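Local coordinates for protein endoglucanase (Clostridium thermocellum, PDB 2C4X) that probably binds beta-glucan chains, xyloglucan included, through a CBM44 module that follows a PKD domain at the C-terminal end of a cellulosomal cellulase, at residues Gly111-Ser116 with Arg136-Thr141; Val125-Lys130 with Thr244-Ala249; Ile233-Gln236 with Glu242-Ile245. The protein carries 1 engineered substitution. All coordinates share one frame; numbering follows the deposited sequence.

Interaction 1. Residues Gly111-Ser116 with Arg136-Thr141; sequences GGFTTS and RGLKWT. With CA (calcium ion), chain C.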
loop_
_atom_site.group_PDB
_atom_site.type_symbol
_atom_site.label_atom_id
_atom_site.label_comp_id
_atom_site.label_asym_id
_atom_site.label_seq_id
_atom_site.Cartn_x
_atom_site.Cartn_y
_atom_site.Cartn_z
ATOM N N GLY A 111 0.011 -9.647 -17.075
ATOM C CA GLY A 111 -0.020 -10.476 -15.871
ATOM C C GLY A 111 -1.195 -11.442 -15.820
ATOM O O GLY A 111 -1.632 -11.845 -14.734
ATOM N N GLY A 112 -1.711 -11.812 -16.992
ATOM C CA GLY A 112 -2.864 -12.706 -17.069
ATOM C C GLY A 112 -4.214 -12.007 -17.069
ATOM O O GLY A 112 -5.245 -12.658 -17.254
ATOM N N PHE A 113 -4.212 -10.685 -16.888
ATOM C CA PHE A 113 -5.446 -9.898 -16.863
ATOM C C PHE A 113 -6.153 -9.805 -18.222
ATOM O O PHE A 113 -5.508 -9.658 -19.271
ATOM C CB PHE A 113 -5.201 -8.510 -16.272
ATOM C CG PHE A 113 -5.150 -8.497 -14.762
ATOM C CD1 PHE A 113 -3.974 -8.830 -14.084
ATOM C CD2 PHE A 113 -6.284 -8.165 -14.019
ATOM C CE1 PHE A 113 -3.927 -8.825 -12.687
ATOM C CE2 PHE A 113 -6.253 -8.164 -12.626
ATOM C CZ PHE A 113 -5.063 -8.491 -11.959
ATOM N N THR A 114 -7.480 -9.916 -18.192
ATOM C CA THR A 114 -8.306 -9.830 -19.405
ATOM C C THR A 114 -9.462 -8.869 -19.159
ATOM O O THR A 114 -9.659 -8.408 -18.040
ATOM C CB THR A 114 -8.881 -11.215 -19.820
ATOM O OG1 THR A 114 -9.692 -11.740 -18.767
ATOM C CG2 THR A 114 -7.769 -12.218 -20.122
ATOM N N THR A 115 -10.238 -8.569 -20.197
ATOM C CA THR A 115 -11.402 -7.706 -20.027
ATOM C C THR A 115 -12.696 -8.393 -20.465
ATOM O O THR A 115 -12.685 -9.316 -21.279
ATOM C CB THR A 115 -11.240 -6.382 -20.791
ATOM O OG1 THR A 115 -11.005 -6.661 -22.172
ATOM C CG2 THR A 115 -10.072 -5.557 -20.233
ATOM N N SER A 116 -13.807 -7.943 -19.893
ATOM C CA SER A 116 -15.124 -8.316 -20.369
ATOM C C SER A 116 -16.106 -7.213 -20.001
ATOM O O SER A 116 -15.778 -6.304 -19.232
ATOM C CB SER A 116 -15.568 -9.668 -19.787
ATOM O OG SER A 116 -15.365 -9.737 -18.394
ATOM N N ARG A 136 5.772 1.144 -14.845
ATOM C CA ARG A 136 4.666 0.573 -15.618
ATOM C C ARG A 136 3.436 0.207 -14.790
ATOM O O ARG A 136 3.519 0.043 -13.579
ATOM C CB ARG A 136 5.144 -0.655 -16.394
ATOM C CG ARG A 136 6.181 -0.350 -17.457
ATOM C CD ARG A 136 6.612 -1.600 -18.185
ATOM N NE ARG A 136 7.395 -1.249 -19.363
ATOM C CZ ARG A 136 6.887 -1.027 -20.573
ATOM N NH1 ARG A 136 5.577 -1.128 -20.792
ATOM N NH2 ARG A 136 7.704 -0.703 -21.571
ATOM N N GLY A 137 2.300 0.092 -15.470
ATOM C CA GLY A 137 1.051 -0.371 -14.870
ATOM C C GLY A 137 0.116 -0.771 -15.995
ATOM O O GLY A 137 0.554 -0.942 -17.133
ATOM N N LEU A 138 -1.168 -0.921 -15.676
ATOM C CA LEU A 138 -2.182 -1.206 -16.694
ATOM C C LEU A 138 -2.952 0.051 -17.062
ATOM O O LEU A 138 -3.168 0.937 -16.222
ATOM C CB LEU A 138 -3.155 -2.301 -16.234
ATOM C CG LEU A 138 -2.599 -3.715 -16.039
ATOM C CD1 LEU A 138 -3.715 -4.705 -15.691
ATOM C CD2 LEU A 138 -1.811 -4.185 -17.270
ATOM N N LYS A 139 -3.346 0.121 -18.329
ATOM C CA LYS A 139 -4.183 1.190 -18.834
ATOM C C LYS A 139 -5.434 0.533 -19.393
ATOM O O LYS A 139 -5.369 -0.229 -20.360
ATOM C CB LYS A 139 -3.440 1.983 -19.911
ATOM C CG LYS A 139 -4.234 3.103 -20.551
ATOM C CD LYS A 139 -3.427 3.745 -21.674
ATOM C CE LYS A 139 -4.278 4.690 -22.492
ATOM N NZ LYS A 139 -3.479 5.435 -23.513
ATOM N N TRP A 140 -6.564 0.826 -18.765
ATOM C CA TRP A 140 -7.820 0.144 -19.050
ATOM C C TRP A 140 -8.811 1.146 -19.618
ATOM O O TRP A 140 -9.286 2.034 -18.909
ATOM C CB TRP A 140 -8.340 -0.510 -17.762
ATOM C CG TRP A 140 -9.695 -1.209 -17.821
ATOM C CD1 TRP A 140 -10.263 -1.855 -18.891
ATOM C CD2 TRP A 140 -10.615 -1.362 -16.726
ATOM N NE1 TRP A 140 -11.492 -2.379 -18.528
ATOM C CE2 TRP A 140 -11.730 -2.091 -17.208
ATOM C CE3 TRP A 140 -10.603 -0.947 -15.383
ATOM C CZ2 TRP A 140 -12.833 -2.411 -16.389
ATOM C CZ3 TRP A 140 -11.700 -1.268 -14.566
ATOM C CH2 TRP A 140 -12.797 -1.995 -15.074
ATOM N N THR A 141 -9.100 1.012 -20.907
ATOM C CA THR A 141 -9.997 1.944 -21.592
ATOM C C THR A 141 -11.348 1.291 -21.849
ATOM O O THR A 141 -11.431 0.255 -22.505
ATOM C CB THR A 141 -9.381 2.473 -22.915
ATOM O OG1 THR A 141 -8.072 3.003 -22.659
ATOM C CG2 THR A 141 -10.255 3.568 -23.531
HETATM CA CA CA C . 4.179 -0.826 -11.437
HETATM O O HOH W 1 -13.489 -4.339 -19.510
#

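Interaction 2. Residues Val125-Lys130 with Thr244-Ala249; sequences VNTTEK and TIYVDA. With CA (calcium ion), chain C.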
loop_
_atom_site.group_PDB
_atom_site.type_symbol
_atom_site.label_atom_id
_atom_site.label_comp_id
_atom_site.label_asym_id
_atom_site.label_seq_id
_atom_site.Cartn_x
_atom_site.Cartn_y
_atom_site.Cartn_z
ATOM N N VAL A 125 -4.011 -2.416 -21.769
ATOM C CA VAL A 125 -2.618 -2.503 -22.207
ATOM C C VAL A 125 -1.680 -2.218 -21.040
ATOM O O VAL A 125 -2.057 -1.537 -20.079
ATOM C CB VAL A 125 -2.284 -1.521 -23.371
ATOM C CG1 VAL A 125 -3.167 -1.785 -24.593
ATOM C CG2 VAL A 125 -2.383 -0.058 -22.920
ATOM N N ASN A 126 -0.465 -2.750 -21.131
ATOM C CA ASN A 126 0.616 -2.368 -20.237
ATOM C C ASN A 126 1.210 -1.031 -20.690
ATOM O O ASN A 126 1.629 -0.884 -21.842
ATOM C CB ASN A 126 1.681 -3.465 -20.172
ATOM C CG ASN A 126 2.770 -3.162 -19.155
ATOM O OD1 ASN A 126 3.487 -2.174 -19.285
ATOM N ND2 ASN A 126 2.896 -4.011 -18.142
ATOM N N THR A 127 1.247 -0.067 -19.772
ATOM C CA THR A 127 1.550 1.325 -20.110
ATOM C C THR A 127 2.678 1.932 -19.272
ATOM O O THR A 127 2.922 1.500 -18.149
ATOM C CB THR A 127 0.282 2.220 -19.967
ATOM O OG1 THR A 127 0.560 3.534 -20.467
ATOM C CG2 THR A 127 -0.165 2.327 -18.507
ATOM N N THR A 128 3.352 2.935 -19.833
ATOM C CA THR A 128 4.297 3.763 -19.090
ATOM C C THR A 128 3.716 5.162 -18.837
ATOM O O THR A 128 4.372 6.001 -18.213
ATOM C CB THR A 128 5.663 3.909 -19.826
ATOM O OG1 THR A 128 5.452 4.444 -21.139
ATOM C CG2 THR A 128 6.383 2.568 -19.946
ATOM N N GLU A 129 2.495 5.411 -19.317
ATOM C CA GLU A 129 1.868 6.735 -19.226
ATOM C C GLU A 129 1.599 7.163 -17.786
ATOM O O GLU A 129 1.862 8.312 -17.414
ATOM C CB GLU A 129 0.582 6.798 -20.061
ATOM C CG GLU A 129 0.837 6.833 -21.569
ATOM C CD GLU A 129 -0.425 6.667 -22.414
ATOM O OE1 GLU A 129 -1.546 6.604 -21.858
ATOM O OE2 GLU A 129 -0.283 6.608 -23.658
ATOM N N LYS A 130 1.069 6.230 -16.992
ATOM C CA LYS A 130 0.878 6.414 -15.561
ATOM C C LYS A 130 1.205 5.113 -14.840
ATOM O O LYS A 130 0.852 4.026 -15.305
ATOM C CB LYS A 130 -0.571 6.804 -15.238
ATOM C CG LYS A 130 -1.000 8.178 -15.718
ATOM C CD LYS A 130 -2.382 8.550 -15.184
ATOM C CE LYS A 130 -3.004 9.679 -16.012
ATOM N NZ LYS A 130 -2.219 10.950 -15.956
ATOM N N THR A 244 -10.712 6.188 -19.284
ATOM C CA THR A 244 -9.524 5.377 -19.051
ATOM C C THR A 244 -9.147 5.317 -17.581
ATOM O O THR A 244 -8.925 6.343 -16.927
ATOM C CB THR A 244 -8.324 5.835 -19.931
ATOM O OG1 THR A 244 -8.658 5.630 -21.307
ATOM C CG2 THR A 244 -7.074 5.024 -19.612
ATOM N N ILE A 245 -9.089 4.090 -17.073
ATOM C CA ILE A 245 -8.691 3.819 -15.699
ATOM C C ILE A 245 -7.295 3.211 -15.714
ATOM O O ILE A 245 -6.960 2.442 -16.610
ATOM C CB ILE A 245 -9.724 2.888 -15.013
ATOM C CG1 ILE A 245 -10.986 3.686 -14.664
ATOM C CG2 ILE A 245 -9.141 2.211 -13.771
ATOM C CD1 ILE A 245 -12.230 2.852 -14.563
ATOM N N TYR A 246 -6.473 3.592 -14.737
ATOM C CA TYR A 246 -5.152 3.003 -14.578
ATOM C C TYR A 246 -5.114 2.154 -13.315
ATOM O O TYR A 246 -5.712 2.510 -12.295
ATOM C CB TYR A 246 -4.070 4.085 -14.547
ATOM C CG TYR A 246 -3.986 4.895 -15.821
ATOM C CD1 TYR A 246 -4.830 5.983 -16.031
ATOM C CD2 TYR A 246 -3.073 4.567 -16.820
ATOM C CE1 TYR A 246 -4.765 6.730 -17.207
ATOM C CE2 TYR A 246 -2.999 5.308 -17.995
ATOM C CZ TYR A 246 -3.846 6.391 -18.180
ATOM O OH TYR A 246 -3.778 7.139 -19.335
ATOM N N VAL A 247 -4.427 1.022 -13.406
ATOM C CA VAL A 247 -4.353 0.044 -12.321
ATOM C C VAL A 247 -2.910 -0.413 -12.174
ATOM O O VAL A 247 -2.263 -0.761 -13.159
ATOM C CB VAL A 247 -5.242 -1.203 -12.592
ATOM C CG1 VAL A 247 -5.156 -2.190 -11.430
ATOM C CG2 VAL A 247 -6.700 -0.796 -12.854
ATOM N N ASP A 248 -2.412 -0.418 -10.943
ATOM C CA ASP A 248 -1.022 -0.801 -10.700
ATOM C C ASP A 248 -0.836 -1.229 -9.270
ATOM O O ASP A 248 -1.641 -0.879 -8.406
ATOM C CB ASP A 248 -0.060 0.360 -11.009
ATOM C CG ASP A 248 1.397 -0.084 -11.085
ATOM O OD1 ASP A 248 1.651 -1.290 -11.310
ATOM O OD2 ASP A 248 2.304 0.766 -10.923
ATOM N N ALA A 249 0.231 -1.991 -9.042
ATOM C CA ALA A 249 0.737 -2.291 -7.704
ATOM C C ALA A 249 -0.311 -2.951 -6.808
ATOM O O ALA A 249 -0.482 -2.568 -5.641
ATOM C CB ALA A 249 1.325 -1.031 -7.048
HETATM CA CA CA C . 4.179 -0.826 -11.437
#

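Interaction 3. Residues Ile233-Gln236 with Glu242-Ile245; sequences IQVQ and EFTI. With EDO (1,2-ethanediol), chain F.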
loop_
_atom_site.group_PDB
_atom_site.type_symbol
_atom_site.label_atom_id
_atom_site.label_comp_id
_atom_site.label_asym_id
_atom_site.label_seq_id
_atom_site.Cartn_x
_atom_site.Cartn_y
_atom_site.Cartn_z
ATOM N N ILE A 233 -11.385 -5.783 -11.071
ATOM C CA ILE A 233 -12.056 -4.536 -10.792
ATOM C C ILE A 233 -13.269 -4.448 -11.708
ATOM O O ILE A 233 -13.171 -4.703 -12.916
ATOM C CB ILE A 233 -11.115 -3.319 -10.978
ATOM C CG1 ILE A 233 -9.901 -3.447 -10.054
ATOM C CG2 ILE A 233 -11.866 -2.007 -10.706
ATOM C CD1 ILE A 233 -8.709 -2.682 -10.530
ATOM N N GLN A 234 -14.408 -4.118 -11.111
ATOM C CA GLN A 234 -15.647 -3.927 -11.848
ATOM C C GLN A 234 -16.049 -2.452 -11.816
ATOM O O GLN A 234 -15.961 -1.794 -10.773
ATOM C CB GLN A 234 -16.764 -4.784 -11.256
ATOM C CG GLN A 234 -18.027 -4.812 -12.097
ATOM C CD GLN A 234 -19.135 -5.643 -11.484
ATOM O OE1 GLN A 234 -19.775 -5.230 -10.523
ATOM N NE2 GLN A 234 -19.384 -6.814 -12.063
ATOM N N VAL A 235 -16.491 -1.949 -12.966
ATOM C CA VAL A 235 -17.062 -0.607 -13.071
ATOM C C VAL A 235 -18.522 -0.696 -13.523
ATOM O O VAL A 235 -18.842 -1.447 -14.440
ATOM C CB VAL A 235 -16.252 0.280 -14.051
ATOM C CG1 VAL A 235 -16.919 1.607 -14.244
ATOM C CG2 VAL A 235 -14.878 0.518 -13.507
ATOM N N GLN A 236 -19.400 0.055 -12.859
ATOM C CA GLN A 236 -20.783 0.192 -13.302
ATOM C C GLN A 236 -20.911 1.473 -14.118
ATOM O O GLN A 236 -20.592 2.562 -13.637
ATOM C CB GLN A 236 -21.758 0.202 -12.113
ATOM C CG GLN A 236 -23.241 0.194 -12.509
ATOM C CD GLN A 236 -24.166 0.724 -11.417
ATOM O OE1 GLN A 236 -23.876 0.617 -10.224
ATOM N NE2 GLN A 236 -25.293 1.294 -11.828
ATOM N N GLU A 242 -16.481 7.200 -23.310
ATOM C CA GLU A 242 -15.204 6.507 -23.228
ATOM C C GLU A 242 -14.357 7.114 -22.110
ATOM O O GLU A 242 -14.273 8.341 -21.978
ATOM C CB GLU A 242 -14.465 6.582 -24.566
ATOM C CG GLU A 242 -13.225 5.688 -24.662
ATOM C CD GLU A 242 -12.525 5.796 -26.019
ATOM O OE1 GLU A 242 -12.770 6.780 -26.754
ATOM O OE2 GLU A 242 -11.726 4.892 -26.355
ATOM N N PHE A 243 -13.753 6.247 -21.299
ATOM C CA PHE A 243 -12.927 6.667 -20.168
ATOM C C PHE A 243 -11.773 5.693 -19.918
ATOM O O PHE A 243 -11.845 4.512 -20.288
ATOM C CB PHE A 243 -13.779 6.857 -18.898
ATOM C CG PHE A 243 -14.544 5.622 -18.473
ATOM C CD1 PHE A 243 -15.801 5.341 -19.009
ATOM C CD2 PHE A 243 -14.016 4.754 -17.525
ATOM C CE1 PHE A 243 -16.511 4.207 -18.618
ATOM C CE2 PHE A 243 -14.715 3.619 -17.131
ATOM C CZ PHE A 243 -15.972 3.347 -17.676
ATOM N N THR A 244 -10.712 6.188 -19.284
ATOM C CA THR A 244 -9.524 5.377 -19.051
ATOM C C THR A 244 -9.147 5.317 -17.581
ATOM O O THR A 244 -8.925 6.343 -16.927
ATOM C CB THR A 244 -8.324 5.835 -19.931
ATOM O OG1 THR A 244 -8.658 5.630 -21.307
ATOM C CG2 THR A 244 -7.074 5.024 -19.612
ATOM N N ILE A 245 -9.089 4.090 -17.073
ATOM C CA ILE A 245 -8.691 3.819 -15.699
ATOM C C ILE A 245 -7.295 3.211 -15.714
ATOM O O ILE A 245 -6.960 2.442 -16.610
ATOM C CB ILE A 245 -9.724 2.888 -15.013
ATOM C CG1 ILE A 245 -10.986 3.686 -14.664
ATOM C CG2 ILE A 245 -9.141 2.211 -13.771
ATOM C CD1 ILE A 245 -12.230 2.852 -14.563
HETATM C C1 EDO F . -18.489 -10.247 -13.463
HETATM O O1 EDO F . -17.128 -10.680 -13.556
HETATM C C2 EDO F . -19.033 -10.555 -12.077
HETATM O O2 EDO F . -20.230 -9.795 -11.859
#

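Interaction 1. Residues Gly111-Ser116 with Arg136-Thr141
Phe-113 and Leu-138 both place CG anti to the carbonyl carbon (chi1 -80° and -66°), and the two side chains then meet at about a right angle. The touching branch is Leu-138 CD1, 4.1 Å from Phe-113 CB; it rests on the root of the phenylalanine, at CB and CG. Trp-140 has CG anti to the backbone N (chi1 176°), which sends the indole past Thr-115 in the opposite direction, and the methyl Thr-115 CG2 lies 3.9 Å from Trp-140 NE1 and equally near CD1. The hydroxyl of Thr-115 turns to Gly-122 O instead. Trp-140 NE1 donates in the ring plane to a water 3.0 Å away, and that water passes a hydrogen bond on to Ser-116 O, also at 3.0 Å, so the N-H of this buried indole is satisfied. At the far end Arg-136 O binds calcium at 2.4 Å, a site completed by Asp-99, Asn-104, Glu-106, Lys-133 and Asp-248. Strand 114-117 is an edge strand of one sheet, beside 148-155, while strand 137-145 lies between 120-127 and 241-251 in the other; Leu-152, on strand 148-155, touches Thr-115 and reaches across the sandwich to Trp-140.

Interaction 2. Residues Val125-Lys130 with Thr244-Ala249
Lys-130 and Tyr-246 bring their CA atoms to 7.0 Å where the chain, having left strand 120-127, turns back over strand 241-251, two places across in the same sheet. Lys-130 lays its aliphatic chain over one face of the Tyr-246 ring: CD stands 3.8 Å from the ring centroid, 19° off the normal, in a CH-pi contact. CB meets the ring near CD2; the chain, extended through chi3 (-161°), carries CD and CE on across the face to CE1, and bends only at chi4, beyond CD. Thr-127 comes in at the ring edge instead, its CG2 4.0 Å from Tyr-246 CD2. Thr-127 OG1 accepts from Glu-129 N at 2.9 Å, an ST turn at the end of the strand. Tyr-246 OH and Glu-129 OE1 are 3.4 Å apart, at most a weak hydrogen bond; the stronger partner of this carboxylate is Lys-139, on the strand between, in a salt bridge. Two residues on from the tyrosine, Asp-248 grips the calcium with both oxygens, OD1 at 2.6 Å and OD2 at 2.5 Å. A calcium at the end of a beta-sandwich is in keeping with carbohydrate-binding modules of this superfamily, where such ions are commonly structural.

Interaction 3. Residues Ile233-Gln236 with Glu242-Ile245
Val-235 packs against Phe-243 and Ile-245, one methyl to each. CG2 slides past Ile-245 and comes within 3.7 Å of Ile-245 CD1, the closest approach here. CG1, the other branch, anti to the backbone N (chi1 175°), meets Phe-243 CZ at 4.0 Å, with CE2 just behind; the valine and the phenylalanine arrive from opposite directions, and the methyl lies obliquely to the ring. Within its own strand the Phe-243 ring takes Ile-245 CD1 at its edge, in plane. Val-235, Phe-243 and Ile-245 therefore form one continuous apolar patch, all three buried. Trp-140, Ile-178 and Ile-181 close around Val-235, while Ile-170 and Pro-173 lie against Ile-245.

The alternate residues tell the other story. Gln-234 lies on the outer face of its sheet, where OE1 bonds to Gln-182 and NE2 makes a weak bond, 3.1 Å, to O2 of an ethanediol that probably came from the crystallisation liquor. Gln-236 and Glu-242 are exposed, and the hydroxyls of Thr-244 and Thr-141, on the neighbouring strand, are hydrogen-bonded to each other. Across the inner face the CA atoms of Val-235 and Ile-245 are 9.8 Å apart, as expected for two facing sheets, and side chains alone bridge the gap. With only carbon meeting carbon, the attraction is dispersive and hydrophobic, set by shape and burial and not by directed bonds.

How the interactions relate
From the N terminus of the CBM44 module, interaction 1 closes first, bringing 136-141 back to face 111-116 after a loop of 19 residues. Interaction 2 opens inside that loop, at 125-130, and closes 113 residues later at 244-249, so the two cross. Interaction 3 follows interaction 1 in series and lies within the long span of interaction 2, joining 233-236 to 242-245 over a five-residue connection; it ends on Thr-244 and Ile-245, which interaction 2 also holds. Interactions 1 and 3 tie the two sheets face to face, whereas interaction 2 reaches across one sheet, over the intervening strand 137-145. The calcium joins interaction 1 to interaction 2, through Arg-136 and Asp-248.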